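Local coordinates for flagellar motor switch protein FliG (Thermotoga maritima, PDB 5TDY) that probably forms part of the switch complex at the base of the flagellar basal body, which responds to chemotaxis proteins and sets the direction of rotation, at residues Lys4-Asp7 / Gly8-Ala12; Glu34-Glu37 / Gln38-Glu42. One frame throughout, in Å; residues are numbered along the deposited sequence.

Both contacts belong to the all-helical N-terminal domain of FliG and show, in two helices of the domain, how neighbours in sequence settle the start and the middle of a helix. Contact 1 comes first along the chain, where the loop at 4-7 enters helix 8-19; contact 2 follows within helix 33-44, after helix 21-28 has been passed. Their centres lie about 15 Å apart, on the same side of the chain's centre. The helices meet where Ala12 CB packs 3.9 Å from Leu39 CD2 and the carboxylate of Glu42 lies beside Arg9. Each contact also borders the chain of another protein, so this pair of helices helps build an intermolecular surface.

Contact 1: Lys4-Asp7 / Gly8-Ala12; sequences KKID and GRRKA
The carboxylate of Asp7 and the guanidinium of Arg9 meet with their planes 71° apart, as a salt bridge across the start of the helix. Arg9 N and Arg9 NE approach Asp7 OD2 from opposite faces of the carboxylate: the backbone N-H from well above the plane, at 2.8 Å, and NE on the syn side, at 3.1 Å. Asp7 OD1 lies at the guanidinium edge, 3.6 Å from Arg9 NH2. With CG anti to the backbone N (chi1 167°), Asp7 turns its acid toward the first turn and acts as N-cap, while its carbonyl O accepts from Lys11 N at 3.0 Å. A negative charge here would probably suit the helix dipole. Ile6 CG2 rests on Lys11 CG at 3.5 Å and on Arg10 CB. A water takes bonds from Lys5 NZ and Lys11 NZ and donates to Ile6 O, mediating between two ammonium groups 5.2 Å apart. The polar ends of Arg10 and Lys11 lead on to helix 51-66, forming salt bridges with Glu53 and Glu60 respectively; Ile6 packs on that helix too. Arg9 and Ala12 instead touch helix 33-44, leaving the start of helix 8-19 between the two.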
ATOM      1  N   LYS B   4      12.670   0.599  -9.449  1.00 59.77           N
ATOM      2  CA  LYS B   4      12.692   1.346  -8.195  1.00 56.13           C
ATOM      3  C   LYS B   4      11.727   2.543  -8.337  1.00 58.61           C
ATOM      4  O   LYS B   4      10.899   2.775  -7.441  1.00 57.28           O
ATOM      5  CB  LYS B   4      14.143   1.749  -7.831  1.00 55.51           C
ATOM      6  CG  LYS B   4      14.402   3.115  -7.173  1.00 55.80           C
ATOM      7  CD  LYS B   4      13.492   3.425  -5.968  1.00 53.39           C
ATOM      8  CE  LYS B   4      13.533   2.377  -4.871  1.00 59.25           C
ATOM      9  NZ  LYS B   4      12.723   2.831  -3.687  1.00 53.34           N
ATOM     10  N   LYS B   5      11.817   3.309  -9.433  1.00 61.22           N
ATOM     11  CA  LYS B   5      10.879   4.398  -9.695  1.00 55.20           C
ATOM     12  C   LYS B   5       9.730   3.862 -10.550  1.00 48.24           C
ATOM     13  O   LYS B   5       9.937   3.488 -11.711  1.00 52.81           O
ATOM     14  CB  LYS B   5      11.572   5.582 -10.375  1.00 48.57           C
ATOM     15  CG  LYS B   5      10.939   6.942 -10.046  1.00 48.26           C
ATOM     16  CD  LYS B   5       9.545   7.121 -10.639  1.00 48.59           C
ATOM     17  CE  LYS B   5       9.020   8.533 -10.459  1.00 46.52           C
ATOM     18  NZ  LYS B   5       8.454   8.759  -9.091  1.00 42.50           N
ATOM     19  N   ILE B   6       8.517   3.887  -9.997  1.00 43.14           N
ATOM     20  CA  ILE B   6       7.345   3.249 -10.589  1.00 38.42           C
ATOM     21  C   ILE B   6       6.390   4.320 -11.104  1.00 31.03           C
ATOM     22  O   ILE B   6       6.045   5.258 -10.379  1.00 35.58           O
ATOM     23  CB  ILE B   6       6.644   2.339  -9.565  1.00 39.17           C
ATOM     24  CG1 ILE B   6       7.668   1.393  -8.927  1.00 36.12           C
ATOM     25  CG2 ILE B   6       5.487   1.568 -10.224  1.00 29.56           C
ATOM     26  CD1 ILE B   6       7.212   0.762  -7.631  1.00 33.88           C
ATOM     27  N   ASP B   7       5.951   4.168 -12.349  1.00 30.11           N
ATOM     28  CA  ASP B   7       4.953   5.060 -12.929  1.00 29.38           C
ATOM     29  C   ASP B   7       3.621   4.922 -12.187  1.00 27.21           C
ATOM     30  O   ASP B   7       3.287   3.860 -11.663  1.00 25.16           O
ATOM     31  CB  ASP B   7       4.804   4.727 -14.418  1.00 36.80           C
ATOM     32  CG  ASP B   7       3.591   5.363 -15.054  1.00 42.46           C
ATOM     33  OD1 ASP B   7       3.672   6.545 -15.445  1.00 54.76           O
ATOM     34  OD2 ASP B   7       2.565   4.671 -15.175  1.00 40.36           O
ATOM     35  N   GLY B   8       2.881   6.030 -12.089  1.00 26.95           N
ATOM     36  CA  GLY B   8       1.664   6.028 -11.287  1.00 20.68           C
ATOM     37  C   GLY B   8       0.593   5.089 -11.814  1.00 25.19           C
ATOM     38  O   GLY B   8      -0.251   4.606 -11.051  1.00 20.54           O
ATOM     39  N   ARG B   9       0.602   4.821 -13.119  1.00 25.34           N
ATOM     40  CA  ARG B   9      -0.352   3.873 -13.678  1.00 25.38           C
ATOM     41  C   ARG B   9      -0.039   2.457 -13.212  1.00 20.97           C
ATOM     42  O   ARG B   9      -0.944   1.704 -12.833  1.00 15.51           O
ATOM     43  CB  ARG B   9      -0.340   3.963 -15.205  1.00 23.88           C
ATOM     44  CG  ARG B   9      -0.901   5.273 -15.774  1.00 26.38           C
ATOM     45  CD  ARG B   9      -0.608   5.392 -17.267  1.00 35.82           C
ATOM     46  NE  ARG B   9       0.806   5.682 -17.517  1.00 45.15           N
ATOM     47  CZ  ARG B   9       1.367   5.736 -18.723  1.00 49.92           C
ATOM     48  NH1 ARG B   9       0.640   5.510 -19.812  1.00 54.23           N
ATOM     49  NH2 ARG B   9       2.660   6.010 -18.842  1.00 45.61           N
ATOM     50  N   ARG B  10       1.244   2.089 -13.212  1.00 19.94           N
ATOM     51  CA  ARG B  10       1.638   0.770 -12.734  1.00 21.18           C
ATOM     52  C   ARG B  10       1.384   0.613 -11.235  1.00 20.90           C
ATOM     53  O   ARG B  10       1.030  -0.481 -10.771  1.00 13.88           O
ATOM     54  CB  ARG B  10       3.105   0.521 -13.060  1.00 17.09           C
ATOM     55  CG  ARG B  10       3.598  -0.822 -12.599  1.00 17.39           C
ATOM     56  CD  ARG B  10       4.934  -1.173 -13.210  1.00 21.04           C
ATOM     57  NE  ARG B  10       5.391  -2.478 -12.728  1.00 25.34           N
ATOM     58  CZ  ARG B  10       5.028  -3.638 -13.266  1.00 24.49           C
ATOM     59  NH1 ARG B  10       4.212  -3.654 -14.312  1.00 18.37           N
ATOM     60  NH2 ARG B  10       5.487  -4.775 -12.768  1.00 19.85           N
ATOM     61  N   LYS B  11       1.599   1.679 -10.455  1.00 19.09           N
ATOM     62  CA  LYS B  11       1.292   1.607  -9.027  1.00 18.61           C
ATOM     63  C   LYS B  11      -0.165   1.223  -8.804  1.00 12.82           C
ATOM     64  O   LYS B  11      -0.465   0.326  -8.012  1.00 11.78           O
ATOM     65  CB  LYS B  11       1.603   2.935  -8.340  1.00 18.53           C
ATOM     66  CG  LYS B  11       3.092   3.230  -8.224  1.00 23.95           C
ATOM     67  CD  LYS B  11       3.356   4.269  -7.167  1.00 22.32           C
ATOM     68  CE  LYS B  11       3.687   5.600  -7.774  1.00 25.85           C
ATOM     69  NZ  LYS B  11       4.488   6.391  -6.806  1.00 31.73           N
ATOM     70  N   ALA B  12      -1.089   1.883  -9.502  1.00 14.03           N
ATOM     71  CA  ALA B  12      -2.499   1.534  -9.339  1.00 14.64           C
ATOM     72  C   ALA B  12      -2.760   0.088  -9.751  1.00 15.27           C
ATOM     73  O   ALA B  12      -3.563  -0.606  -9.124  1.00 12.43           O
ATOM     74  CB  ALA B  12      -3.384   2.490 -10.147  1.00 14.72           C
TER
HETATM   75  O   HOH W   1       6.706   6.914  -7.968  1.00 35.76           O

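Contact 2: Glu34-Glu37 / Gln38-Glu42; sequences ETVE and QLVVE
Gln38 opens the second half of this helical stretch by reaching back one turn to Glu34, its chain extended beyond CG and the amide plane 68° from the carboxylate plane. Its backbone N donates to Glu34 O, a rather long bond of 3.3 Å. Leu39 comes next, and its N makes a shorter bond to Thr35 O, 2.9 Å. The Leu39 side chain passes over that same carbonyl, with CG 3.7 Å from Thr35 O, and brings CD1 to 4.2 Å from Thr35 CG2 before packing against Leu16 of helix 8-19. At Val40 the backbone N bonds to Val36 O, while CG1 of Val40 meets CG1 of Val36 at 4.2 Å. The other branch, CG2, sits between the backbone N and carbonyl carbon and lies 3.1 Å from Glu37 O. Val41 follows: its N donates to Glu37 O, and its CG2 covers the same oxygen at 3.4 Å. Glu42 continues the helix through its N and Gln38 O. Backbone polarity is thus met by five successive i to i+4 bonds, typical of an alpha-helix. Valine methyls lie close against the carbonyl oxygens of Val36 and Glu37, while Leu39 commits one flank to the apolar interior and Glu34 and Glu37 keep their acids on the exposed surface.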
ATOM      1  N   GLU B  34     -14.924   4.862 -18.053  1.00 24.87           N
ATOM      2  CA  GLU B  34     -13.729   5.080 -18.866  1.00 30.30           C
ATOM      3  C   GLU B  34     -12.451   4.856 -18.062  1.00 30.47           C
ATOM      4  O   GLU B  34     -11.463   4.341 -18.595  1.00 25.76           O
ATOM      5  CB  GLU B  34     -13.745   6.485 -19.474  1.00 28.58           C
ATOM      6  CG  GLU B  34     -12.374   7.017 -19.910  1.00 42.32           C
ATOM      7  CD  GLU B  34     -11.846   6.431 -21.234  1.00 54.00           C
ATOM      8  OE1 GLU B  34     -11.279   7.223 -22.025  1.00 51.37           O
ATOM      9  OE2 GLU B  34     -11.975   5.199 -21.484  1.00 41.94           O
ATOM     10  N   THR B  35     -12.436   5.266 -16.794  1.00 23.88           N
ATOM     11  CA  THR B  35     -11.289   4.987 -15.939  1.00 20.57           C
ATOM     12  C   THR B  35     -11.071   3.484 -15.808  1.00 20.88           C
ATOM     13  O   THR B  35      -9.941   2.990 -15.927  1.00 22.48           O
ATOM     14  CB  THR B  35     -11.509   5.611 -14.558  1.00 24.13           C
ATOM     15  OG1 THR B  35     -11.758   7.012 -14.695  1.00 25.37           O
ATOM     16  CG2 THR B  35     -10.307   5.384 -13.660  1.00 18.70           C
ATOM     17  N   VAL B  36     -12.157   2.744 -15.566  1.00 18.29           N
ATOM     18  CA  VAL B  36     -12.075   1.297 -15.381  1.00 19.78           C
ATOM     19  C   VAL B  36     -11.481   0.631 -16.616  1.00 17.36           C
ATOM     20  O   VAL B  36     -10.696  -0.318 -16.506  1.00 13.56           O
ATOM     21  CB  VAL B  36     -13.466   0.734 -15.032  1.00 23.08           C
ATOM     22  CG1 VAL B  36     -13.460  -0.806 -15.000  1.00 23.68           C
ATOM     23  CG2 VAL B  36     -13.937   1.296 -13.688  1.00 19.69           C
ATOM     24  N   GLU B  37     -11.827   1.127 -17.809  1.00 16.54           N
ATOM     25  CA  GLU B  37     -11.341   0.494 -19.031  1.00 21.75           C
ATOM     26  C   GLU B  37      -9.841   0.691 -19.188  1.00 17.73           C
ATOM     27  O   GLU B  37      -9.127  -0.220 -19.628  1.00 19.02           O
ATOM     28  CB  GLU B  37     -12.081   1.045 -20.255  1.00 21.12           C
ATOM     29  CG  GLU B  37     -13.469   0.482 -20.461  1.00 27.13           C
ATOM     30  CD  GLU B  37     -13.445  -0.862 -21.157  1.00 39.22           C
ATOM     31  OE1 GLU B  37     -12.813  -0.959 -22.234  1.00 50.91           O
ATOM     32  OE2 GLU B  37     -14.050  -1.822 -20.627  1.00 48.44           O
ATOM     33  N   GLN B  38      -9.342   1.870 -18.827  1.00 15.83           N
ATOM     34  CA  GLN B  38      -7.910   2.101 -18.904  1.00 19.89           C
ATOM     35  C   GLN B  38      -7.173   1.294 -17.850  1.00 17.52           C
ATOM     36  O   GLN B  38      -6.073   0.787 -18.102  1.00 17.99           O
ATOM     37  CB  GLN B  38      -7.618   3.591 -18.767  1.00 22.84           C
ATOM     38  CG  GLN B  38      -7.992   4.381 -20.012  1.00 26.12           C
ATOM     39  CD  GLN B  38      -8.001   5.879 -19.766  1.00 40.50           C
ATOM     40  OE1 GLN B  38      -9.058   6.504 -19.778  1.00 44.99           O
ATOM     41  NE2 GLN B  38      -6.823   6.459 -19.546  1.00 34.16           N
ATOM     42  N   LEU B  39      -7.774   1.141 -16.670  1.00 17.05           N
ATOM     43  CA  LEU B  39      -7.126   0.383 -15.611  1.00 16.76           C
ATOM     44  C   LEU B  39      -7.049  -1.097 -15.960  1.00 14.99           C
ATOM     45  O   LEU B  39      -6.026  -1.735 -15.710  1.00 11.16           O
ATOM     46  CB  LEU B  39      -7.877   0.586 -14.302  1.00 17.29           C
ATOM     47  CG  LEU B  39      -7.566   1.783 -13.408  1.00 22.98           C
ATOM     48  CD1 LEU B  39      -8.584   1.771 -12.266  1.00 22.70           C
ATOM     49  CD2 LEU B  39      -6.133   1.704 -12.854  1.00 17.75           C
ATOM     50  N   VAL B  40      -8.117  -1.663 -16.543  1.00 13.75           N
ATOM     51  CA  VAL B  40      -8.077  -3.083 -16.893  1.00 17.36           C
ATOM     52  C   VAL B  40      -7.030  -3.328 -17.969  1.00 15.10           C
ATOM     53  O   VAL B  40      -6.420  -4.402 -18.008  1.00 18.24           O
ATOM     54  CB  VAL B  40      -9.463  -3.642 -17.317  1.00 20.73           C
ATOM     55  CG1 VAL B  40     -10.487  -3.542 -16.179  1.00 18.26           C
ATOM     56  CG2 VAL B  40      -9.995  -2.959 -18.551  1.00 23.14           C
ATOM     57  N   VAL B  41      -6.775  -2.341 -18.831  1.00 15.10           N
ATOM     58  CA  VAL B  41      -5.707  -2.479 -19.816  1.00 15.98           C
ATOM     59  C   VAL B  41      -4.343  -2.442 -19.135  1.00 17.13           C
ATOM     60  O   VAL B  41      -3.433  -3.199 -19.498  1.00 16.16           O
ATOM     61  CB  VAL B  41      -5.835  -1.394 -20.907  1.00 21.07           C
ATOM     62  CG1 VAL B  41      -4.538  -1.267 -21.695  1.00 21.17           C
ATOM     63  CG2 VAL B  41      -6.991  -1.735 -21.865  1.00 22.62           C
ATOM     64  N   GLU B  42      -4.163  -1.559 -18.148  1.00 18.01           N
ATOM     65  CA  GLU B  42      -2.902  -1.555 -17.410  1.00 18.29           C
ATOM     66  C   GLU B  42      -2.726  -2.847 -16.622  1.00 15.94           C
ATOM     67  O   GLU B  42      -1.620  -3.395 -16.554  1.00 14.41           O
ATOM     68  CB  GLU B  42      -2.827  -0.355 -16.465  1.00 20.98           C
ATOM     69  CG  GLU B  42      -2.484   0.950 -17.154  1.00 32.87           C
ATOM     70  CD  GLU B  42      -1.044   0.996 -17.650  1.00 33.58           C
ATOM     71  OE1 GLU B  42      -0.119   0.646 -16.869  1.00 32.66           O
ATOM     72  OE2 GLU B  42      -0.852   1.367 -18.833  1.00 43.50           O
TER